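Local coordinates for 4-aminobutyrate transaminase (Acinetobacter baumannii, PDB 6WOP) that catalyses the pyridoxal-phosphate-dependent transfer of the amino group of 4-aminobutyrate to 2-oxoglutarate, at the interface of chains A and B. Numbering follows the deposited sequence. Chains: chain A/B, 4-aminobutyrate transaminase.

The interface of chains A and B. Residues chain A 117, 120-122, 124, 145; chain B 142-144, 147, 160.
In this class-III, fold-type I aminotransferase, helix 112-127 of chain A, with A:Met145 of its helix 144-149, packs against B:Phe160 and the loop and first turn of helix 144-149 of chain B, part of a two-fold symmetric subunit interface that probably stabilises the dimer typical of the family. Side chains of chain A hydrogen-bond to the main chain of chain B. A:Glu117, with CG anti to the backbone N (chi1 -159°), brings carboxylate OE2 to within 2.8 Å of B:Phe144 N; the nearly straight hydrogen bond reaches OE2 from above the carboxylate plane. The acceptor thus sits at the N-terminal end of helix 144-149, where the helix dipole may favour its negative charge. A:Lys121 bends at chi3 (40°) and sends its ammonium NZ to the carbonyl B:Arg142 O, 2.8 Å away, in the carbonyl plane and on a lone pair. The extended A:Arg124 gives NH1 to B:Phe160 O at 2.9 Å, almost within the guanidinium plane.

Apolar packing centres on the ring of B:Phe144, which is inserted among A:Glu117, A:Val120, A:Lys121, A:Arg124 and A:Met145. A:Lys121 CG lies above the ring plane at the rim, 3.5 Å from B:Phe144 CE2, and methyl CG1 of A:Val120 approaches that carbon obliquely from the other side; CE1 is 3.4 Å above the guanidinium plane of A:Arg124, offset toward its rim, the two planes inclined by 56°. A:Met145 runs alongside, its CG 3.8 Å from B:Phe144 CD2. The aliphatic stem of A:Lys121 crosses B:Phe160 obliquely, placing CB over the ring face, 3.9 Å from the B:Phe160 centroid, in a CH-pi contact. Farther along, its CD meets methyl CE of B:Met147, which also lies over one face of B:Phe144, toward the rim.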
# COMPACT_ATOMS: atom_id res chain seq x y z
N GLU A 117 16.80 -4.96 -4.52
CA GLU A 117 15.40 -5.40 -4.59
C GLU A 117 15.30 -6.92 -4.44
O GLU A 117 14.39 -7.42 -3.76
CB GLU A 117 14.79 -4.92 -5.90
CG GLU A 117 13.28 -4.86 -5.87
CD GLU A 117 12.67 -3.64 -6.59
OE1 GLU A 117 13.40 -2.82 -7.21
OE2 GLU A 117 11.41 -3.50 -6.61
N VAL A 120 15.71 -7.92 -0.85
CA VAL A 120 14.44 -7.74 -0.14
C VAL A 120 13.45 -8.87 -0.48
O VAL A 120 12.74 -9.38 0.41
CB VAL A 120 13.85 -6.35 -0.49
CG1 VAL A 120 12.32 -6.26 -0.08
CG2 VAL A 120 14.68 -5.23 0.22
N LYS A 121 13.33 -9.22 -1.77
CA LYS A 121 12.52 -10.37 -2.17
C LYS A 121 12.92 -11.63 -1.41
O LYS A 121 12.06 -12.40 -0.93
CB LYS A 121 12.64 -10.59 -3.67
CG LYS A 121 12.02 -9.43 -4.44
CD LYS A 121 12.21 -9.42 -5.98
CE LYS A 121 12.09 -10.75 -6.70
NZ LYS A 121 12.49 -10.46 -8.16
N ILE A 122 14.22 -11.91 -1.36
CA ILE A 122 14.72 -13.11 -0.67
C ILE A 122 14.39 -13.05 0.82
O ILE A 122 13.92 -14.03 1.43
CB ILE A 122 16.24 -13.17 -0.93
CG1 ILE A 122 16.52 -13.57 -2.40
CG2 ILE A 122 17.00 -14.14 0.08
CD1 ILE A 122 18.04 -13.26 -2.72
N ARG A 124 12.01 -11.29 2.33
CA ARG A 124 10.57 -11.44 2.51
C ARG A 124 10.19 -12.90 2.39
O ARG A 124 9.43 -13.42 3.20
CB ARG A 124 9.80 -10.66 1.47
CG ARG A 124 9.65 -9.15 1.76
CD ARG A 124 8.41 -8.67 1.03
NE ARG A 124 8.05 -7.25 1.20
CZ ARG A 124 6.97 -6.74 0.60
NH1 ARG A 124 6.21 -7.54 -0.16
NH2 ARG A 124 6.65 -5.46 0.74
N MET A 145 10.24 0.27 -5.12
CA MET A 145 10.61 -0.20 -3.78
C MET A 145 11.93 0.41 -3.31
O MET A 145 12.07 0.74 -2.11
CB MET A 145 10.71 -1.72 -3.74
CG MET A 145 11.06 -2.31 -2.37
SD MET A 145 10.08 -1.54 -0.99
CE MET A 145 8.93 -2.77 -0.50
N ARG B 142 10.46 -8.07 -12.84
CA ARG B 142 10.56 -8.77 -11.58
C ARG B 142 10.84 -7.85 -10.39
O ARG B 142 11.18 -8.33 -9.32
CB ARG B 142 11.65 -9.86 -11.69
CG ARG B 142 11.35 -10.93 -12.80
CD ARG B 142 12.60 -11.69 -13.25
NE ARG B 142 12.31 -12.95 -13.95
CZ ARG B 142 12.34 -13.14 -15.27
NH1 ARG B 142 12.67 -12.14 -16.07
NH2 ARG B 142 12.05 -14.34 -15.79
N SER B 143 10.71 -6.53 -10.56
CA SER B 143 10.69 -5.50 -9.54
C SER B 143 9.39 -5.63 -8.73
O SER B 143 8.50 -6.42 -9.07
CB SER B 143 10.80 -4.12 -10.23
OG SER B 143 9.49 -3.59 -10.40
N PHE B 144 9.30 -5.03 -7.54
CA PHE B 144 8.02 -5.13 -6.84
C PHE B 144 6.92 -4.45 -7.65
O PHE B 144 5.82 -5.00 -7.77
CB PHE B 144 8.12 -4.50 -5.43
CG PHE B 144 8.65 -5.48 -4.43
CD1 PHE B 144 7.80 -6.46 -3.87
CD2 PHE B 144 9.99 -5.52 -4.12
CE1 PHE B 144 8.31 -7.40 -2.94
CE2 PHE B 144 10.48 -6.49 -3.19
CZ PHE B 144 9.64 -7.42 -2.62
N MET B 147 6.48 -6.65 -10.85
CA MET B 147 5.79 -7.89 -10.49
C MET B 147 4.30 -7.65 -10.29
O MET B 147 3.47 -8.49 -10.69
CB MET B 147 6.36 -8.47 -9.16
CG MET B 147 7.67 -9.24 -9.36
SD MET B 147 8.06 -10.04 -7.70
CE MET B 147 8.70 -8.68 -6.73
N PHE B 160 6.69 -13.55 -2.65
CA PHE B 160 7.17 -12.25 -2.21
C PHE B 160 6.11 -11.35 -1.57
O PHE B 160 6.42 -10.19 -1.29
CB PHE B 160 7.84 -11.53 -3.38
CG PHE B 160 8.94 -12.36 -4.00
CD1 PHE B 160 9.93 -12.89 -3.16
CD2 PHE B 160 8.93 -12.70 -5.34
CE1 PHE B 160 10.93 -13.73 -3.67
CE2 PHE B 160 9.94 -13.53 -5.88
CZ PHE B 160 10.92 -14.02 -5.02